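Local coordinates for nucleoporin nup120 (Schizosaccharomyces pombe, PDB 4GQ2), which serves as a structural component of the nuclear pore complex, whose nucleoporins can also act as docking partners for nuclear transport factors, at residues 633-647 with 702-715. Residues are numbered along the deposited sequence; the frame is centred on the assembly and turned at random.
Sequences ISTLIDTLVSLENPM and LITSQQDYELQSKF
Leu711 sets its two methyl ends against helix 633-641. CD2 lies 3.8 Å from Ile637 CG1, and CD1 lies 3.9 Å from Leu640 CB. The Leu711 branch crosses Ile637 at about a right angle, carried there by a CG set anti to the backbone N (chi1 170°). Val641 CG2 rests on Leu711 CB, 3.8 Å away. Leu640 CD1 continues the layer to Ile703 CD1 at 3.8 Å. That same Ile703 methyl covers one face of the Phe715 ring, offset toward its rim. Pro646 CB meets Phe715 CZ at 3.8 Å. Met647 makes an oblique Met-aromatic contact, its SD 5.1 Å from the Phe715 ring centroid. Replacing Phe715 by an alanine is likely to open a gap between Pro646, Met647 and Ile703. Asp708 is the N-cap of helix 709-713. Its OD1 accepts from Leu711 N at 2.8 Å, with an N-H...O angle of 160°, a capping bond that helps hold the first turn of this short helix. Farther out, Tyr620 of helix 612-624 touches both Ile633 and Leu702. Helix 633-641 and helix 709-713 cross at 64° within the Nup120 helical domain. No hydrogen bond is identified between the segments, so apolar side-chain contacts chiefly join them.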
loop_
_atom_site.group_PDB
_atom_site.type_symbol
_atom_site.label_atom_id
_atom_site.label_comp_id
_atom_site.label_asym_id
_atom_site.label_seq_id
_atom_site.Cartn_x
_atom_site.Cartn_y
_atom_site.Cartn_z
ATOM N N ILE A 633 -4.083 -34.369 12.149
ATOM C CA ILE A 633 -4.579 -33.893 13.441
ATOM C C ILE A 633 -4.028 -34.794 14.559
ATOM O O ILE A 633 -3.450 -34.317 15.544
ATOM C CB ILE A 633 -6.128 -33.865 13.459
ATOM C CG1 ILE A 633 -6.648 -32.725 12.574
ATOM C CG2 ILE A 633 -6.670 -33.730 14.880
ATOM C CD1 ILE A 633 -8.135 -32.780 12.295
ATOM N N SER A 634 -4.202 -36.099 14.373
ATOM C CA SER A 634 -3.742 -37.106 15.313
ATOM C C SER A 634 -2.226 -37.013 15.516
ATOM O O SER A 634 -1.742 -37.087 16.643
ATOM C CB SER A 634 -4.140 -38.492 14.811
ATOM O OG SER A 634 -3.626 -39.501 15.657
ATOM N N THR A 635 -1.492 -36.820 14.423
ATOM C CA THR A 635 -0.051 -36.624 14.479
ATOM C C THR A 635 0.346 -35.442 15.363
ATOM O O THR A 635 1.256 -35.564 16.182
ATOM C CB THR A 635 0.530 -36.427 13.072
ATOM O OG1 THR A 635 0.261 -37.591 12.293
ATOM C CG2 THR A 635 2.044 -36.191 13.121
ATOM N N LEU A 636 -0.333 -34.309 15.198
ATOM C CA LEU A 636 -0.060 -33.127 16.015
ATOM C C LEU A 636 -0.393 -33.347 17.478
ATOM O O LEU A 636 0.408 -32.999 18.362
ATOM C CB LEU A 636 -0.816 -31.913 15.492
ATOM C CG LEU A 636 -0.073 -30.945 14.575
ATOM C CD1 LEU A 636 0.618 -31.645 13.413
ATOM C CD2 LEU A 636 -1.064 -29.910 14.063
ATOM N N ILE A 637 -1.569 -33.922 17.734
ATOM C CA ILE A 637 -1.978 -34.257 19.103
ATOM C C ILE A 637 -0.877 -35.056 19.786
ATOM O O ILE A 637 -0.357 -34.647 20.833
ATOM C CB ILE A 637 -3.280 -35.083 19.139
ATOM C CG1 ILE A 637 -4.475 -34.241 18.680
ATOM C CG2 ILE A 637 -3.522 -35.643 20.534
ATOM C CD1 ILE A 637 -5.675 -35.069 18.267
ATOM N N ASP A 638 -0.506 -36.176 19.167
ATOM C CA ASP A 638 0.414 -37.121 19.784
ATOM C C ASP A 638 1.808 -36.549 20.012
ATOM O O ASP A 638 2.382 -36.756 21.085
ATOM C CB ASP A 638 0.442 -38.449 19.020
ATOM C CG ASP A 638 -0.760 -39.328 19.345
ATOM O OD1 ASP A 638 -1.265 -39.260 20.488
ATOM O OD2 ASP A 638 -1.209 -40.085 18.460
ATOM N N THR A 639 2.330 -35.790 19.043
ATOM C CA THR A 639 3.652 -35.177 19.233
ATOM C C THR A 639 3.613 -34.043 20.246
ATOM O O THR A 639 4.623 -33.762 20.887
ATOM C CB THR A 639 4.386 -34.754 17.920
ATOM O OG1 THR A 639 4.595 -33.338 17.882
ATOM C CG2 THR A 639 3.664 -35.223 16.679
ATOM N N LEU A 640 2.452 -33.406 20.410
ATOM C CA LEU A 640 2.308 -32.359 21.432
ATOM C C LEU A 640 2.238 -32.925 22.851
ATOM O O LEU A 640 2.814 -32.354 23.784
ATOM C CB LEU A 640 1.105 -31.464 21.153
ATOM C CG LEU A 640 1.283 -30.393 20.071
ATOM C CD1 LEU A 640 -0.076 -29.808 19.706
ATOM C CD2 LEU A 640 2.276 -29.305 20.490
ATOM N N VAL A 641 1.545 -34.049 23.001
ATOM C CA VAL A 641 1.446 -34.749 24.288
ATOM C C VAL A 641 2.807 -35.270 24.770
ATOM O O VAL A 641 3.059 -35.345 25.974
ATOM C CB VAL A 641 0.412 -35.896 24.210
ATOM C CG1 VAL A 641 0.531 -36.846 25.394
ATOM C CG2 VAL A 641 -0.995 -35.324 24.123
ATOM N N SER A 642 3.683 -35.606 23.829
ATOM C CA SER A 642 4.985 -36.179 24.157
ATOM C C SER A 642 5.949 -35.151 24.740
ATOM O O SER A 642 7.023 -35.504 25.218
ATOM C CB SER A 642 5.617 -36.797 22.913
ATOM O OG SER A 642 6.444 -35.852 22.255
ATOM N N LEU A 643 5.574 -33.879 24.684
ATOM C CA LEU A 643 6.468 -32.815 25.121
ATOM C C LEU A 643 6.245 -32.477 26.592
ATOM O O LEU A 643 5.109 -32.422 27.062
ATOM C CB LEU A 643 6.317 -31.574 24.230
ATOM C CG LEU A 643 6.627 -31.770 22.733
ATOM C CD1 LEU A 643 6.013 -30.670 21.883
ATOM C CD2 LEU A 643 8.121 -31.875 22.460
ATOM N N GLU A 644 7.340 -32.282 27.321
ATOM C CA GLU A 644 7.269 -31.831 28.706
ATOM C C GLU A 644 6.999 -30.326 28.739
ATOM O O GLU A 644 7.877 -29.515 28.433
ATOM C CB GLU A 644 8.546 -32.194 29.485
ATOM C CG GLU A 644 9.814 -32.330 28.644
ATOM C CD GLU A 644 10.100 -33.768 28.222
ATOM O OE1 GLU A 644 10.577 -34.552 29.075
ATOM O OE2 GLU A 644 9.863 -34.114 27.037
ATOM N N ASN A 645 5.765 -29.974 29.089
ATOM C CA ASN A 645 5.299 -28.581 29.128
ATOM C C ASN A 645 5.435 -27.799 27.803
ATOM O O ASN A 645 6.215 -26.846 27.712
ATOM C CB ASN A 645 5.949 -27.820 30.296
ATOM C CG ASN A 645 5.017 -26.788 30.913
ATOM O OD1 ASN A 645 4.034 -26.358 30.295
ATOM N ND2 ASN A 645 5.320 -26.387 32.143
ATOM N N PRO A 646 4.647 -28.180 26.779
ATOM C CA PRO A 646 4.714 -27.499 25.481
ATOM C C PRO A 646 4.281 -26.033 25.542
ATOM O O PRO A 646 4.882 -25.194 24.866
ATOM C CB PRO A 646 3.736 -28.284 24.596
ATOM C CG PRO A 646 3.237 -29.428 25.411
ATOM C CD PRO A 646 3.537 -29.147 26.847
ATOM N N MET A 647 3.256 -25.733 26.341
ATOM C CA MET A 647 2.737 -24.372 26.440
ATOM C C MET A 647 3.807 -23.382 26.886
ATOM O O MET A 647 3.939 -22.304 26.296
ATOM C CB MET A 647 1.501 -24.288 27.340
ATOM C CG MET A 647 0.923 -22.878 27.416
ATOM S SD MET A 647 -0.812 -22.789 27.885
ATOM C CE MET A 647 -0.698 -22.708 29.672
ATOM N N LEU A 702 -6.764 -25.690 17.182
ATOM C CA LEU A 702 -6.841 -27.140 16.992
ATOM C C LEU A 702 -6.895 -27.857 18.346
ATOM O O LEU A 702 -7.776 -28.679 18.587
ATOM C CB LEU A 702 -5.640 -27.636 16.174
ATOM C CG LEU A 702 -5.676 -29.075 15.635
ATOM C CD1 LEU A 702 -4.881 -29.168 14.349
ATOM C CD2 LEU A 702 -5.161 -30.095 16.645
ATOM N N ILE A 703 -5.940 -27.516 19.208
ATOM C CA ILE A 703 -5.756 -28.109 20.524
ATOM C C ILE A 703 -7.014 -28.025 21.388
ATOM O O ILE A 703 -7.442 -29.028 21.954
ATOM C CB ILE A 703 -4.579 -27.410 21.252
ATOM C CG1 ILE A 703 -3.248 -27.765 20.589
ATOM C CG2 ILE A 703 -4.554 -27.753 22.740
ATOM C CD1 ILE A 703 -2.107 -26.853 21.003
ATOM N N THR A 704 -7.608 -26.836 21.472
ATOM C CA THR A 704 -8.736 -26.596 22.374
ATOM C C THR A 704 -10.052 -27.157 21.834
ATOM O O THR A 704 -11.093 -27.023 22.471
ATOM C CB THR A 704 -8.903 -25.100 22.731
ATOM O OG1 THR A 704 -9.193 -24.341 21.542
ATOM C CG2 THR A 704 -7.635 -24.557 23.407
ATOM N N SER A 705 -10.000 -27.782 20.664
ATOM C CA SER A 705 -11.174 -28.433 20.084
ATOM C C SER A 705 -11.045 -29.955 20.140
ATOM O O SER A 705 -11.936 -30.679 19.692
ATOM C CB SER A 705 -11.366 -27.981 18.636
ATOM O OG SER A 705 -11.361 -26.568 18.545
ATOM N N GLN A 706 -9.929 -30.436 20.684
ATOM C CA GLN A 706 -9.676 -31.870 20.788
ATOM C C GLN A 706 -10.279 -32.501 22.032
ATOM O O GLN A 706 -10.152 -31.966 23.135
ATOM C CB GLN A 706 -8.174 -32.133 20.774
ATOM C CG GLN A 706 -7.673 -32.837 19.530
ATOM C CD GLN A 706 -8.330 -32.366 18.251
ATOM O OE1 GLN A 706 -8.174 -31.220 17.836
ATOM N NE2 GLN A 706 -9.060 -33.262 17.610
ATOM N N GLN A 707 -10.927 -33.648 21.846
ATOM C CA GLN A 707 -11.398 -34.455 22.973
ATOM C C GLN A 707 -10.283 -35.382 23.456
ATOM O O GLN A 707 -10.396 -36.605 23.381
ATOM C CB GLN A 707 -12.658 -35.245 22.600
ATOM C CG GLN A 707 -13.830 -34.385 22.140
ATOM C CD GLN A 707 -14.246 -33.342 23.169
ATOM O OE1 GLN A 707 -14.783 -33.673 24.228
ATOM N NE2 GLN A 707 -14.004 -32.073 22.856
ATOM N N ASP A 708 -9.193 -34.781 23.928
ATOM C CA ASP A 708 -8.075 -35.516 24.504
ATOM C C ASP A 708 -7.694 -34.789 25.767
ATOM O O ASP A 708 -7.179 -33.668 25.711
ATOM C CB ASP A 708 -6.888 -35.583 23.538
ATOM C CG ASP A 708 -5.688 -36.317 24.125
ATOM O OD1 ASP A 708 -5.001 -35.766 25.017
ATOM O OD2 ASP A 708 -5.414 -37.446 23.672
ATOM N N TYR A 709 -7.950 -35.434 26.903
ATOM C CA TYR A 709 -7.795 -34.796 28.203
ATOM C C TYR A 709 -6.366 -34.341 28.483
ATOM O O TYR A 709 -6.163 -33.220 28.947
ATOM C CB TYR A 709 -8.316 -35.694 29.348
ATOM C CG TYR A 709 -8.319 -34.972 30.678
ATOM C CD1 TYR A 709 -9.431 -34.236 31.090
ATOM C CD2 TYR A 709 -7.186 -34.977 31.502
ATOM C CE1 TYR A 709 -9.424 -33.548 32.295
ATOM C CE2 TYR A 709 -7.167 -34.286 32.705
ATOM C CZ TYR A 709 -8.289 -33.578 33.100
ATOM O OH TYR A 709 -8.276 -32.894 34.299
ATOM N N GLU A 710 -5.385 -35.195 28.208
ATOM C CA GLU A 710 -3.998 -34.872 28.559
ATOM C C GLU A 710 -3.429 -33.743 27.703
ATOM O O GLU A 710 -2.651 -32.920 28.198
ATOM C CB GLU A 710 -3.087 -36.115 28.535
ATOM C CG GLU A 710 -1.595 -35.782 28.435
ATOM C CD GLU A 710 -0.705 -36.583 29.374
ATOM O OE1 GLU A 710 0.151 -37.343 28.870
ATOM O OE2 GLU A 710 -0.842 -36.440 30.609
ATOM N N LEU A 711 -3.811 -33.713 26.427
ATOM C CA LEU A 711 -3.397 -32.636 25.531
ATOM C C LEU A 711 -3.911 -31.318 26.063
ATOM O O LEU A 711 -3.137 -30.385 26.289
ATOM C CB LEU A 711 -3.926 -32.848 24.108
ATOM C CG LEU A 711 -3.752 -31.678 23.126
ATOM C CD1 LEU A 711 -2.292 -31.298 22.958
ATOM C CD2 LEU A 711 -4.372 -32.014 21.781
ATOM N N GLN A 712 -5.222 -31.257 26.272
ATOM C CA GLN A 712 -5.852 -30.017 26.675
ATOM C C GLN A 712 -5.479 -29.612 28.097
ATOM O O GLN A 712 -5.398 -28.418 28.404
ATOM C CB GLN A 712 -7.357 -30.068 26.468
ATOM C CG GLN A 712 -7.890 -28.715 26.022
ATOM C CD GLN A 712 -9.138 -28.807 25.178
ATOM O OE1 GLN A 712 -9.362 -29.790 24.465
ATOM N NE2 GLN A 712 -9.962 -27.771 25.251
ATOM N N SER A 713 -5.209 -30.609 28.938
ATOM C CA SER A 713 -4.707 -30.384 30.297
ATOM C C SER A 713 -3.362 -29.670 30.259
ATOM O O SER A 713 -3.096 -28.773 31.065
ATOM C CB SER A 713 -4.578 -31.712 31.048
ATOM O OG SER A 713 -3.838 -31.556 32.240
ATOM N N LYS A 714 -2.527 -30.072 29.306
ATOM C CA LYS A 714 -1.234 -29.443 29.073
ATOM C C LYS A 714 -1.337 -27.991 28.565
ATOM O O LYS A 714 -0.351 -27.251 28.598
ATOM C CB LYS A 714 -0.409 -30.298 28.109
ATOM C CG LYS A 714 0.418 -31.369 28.792
ATOM C CD LYS A 714 1.153 -32.236 27.779
ATOM C CE LYS A 714 2.548 -32.606 28.267
ATOM N NZ LYS A 714 2.558 -33.452 29.493
ATOM N N PHE A 715 -2.528 -27.587 28.120
ATOM C CA PHE A 715 -2.749 -26.223 27.631
ATOM C C PHE A 715 -3.820 -25.452 28.403
ATOM O O PHE A 715 -4.350 -24.466 27.892
ATOM C CB PHE A 715 -3.077 -26.237 26.131
ATOM C CG PHE A 715 -1.871 -26.410 25.253
ATOM C CD1 PHE A 715 -1.414 -27.679 24.914
ATOM C CD2 PHE A 715 -1.180 -25.299 24.778
ATOM C CE1 PHE A 715 -0.289 -27.837 24.120
ATOM C CE2 PHE A 715 -0.061 -25.452 23.974
ATOM C CZ PHE A 715 0.384 -26.721 23.645
#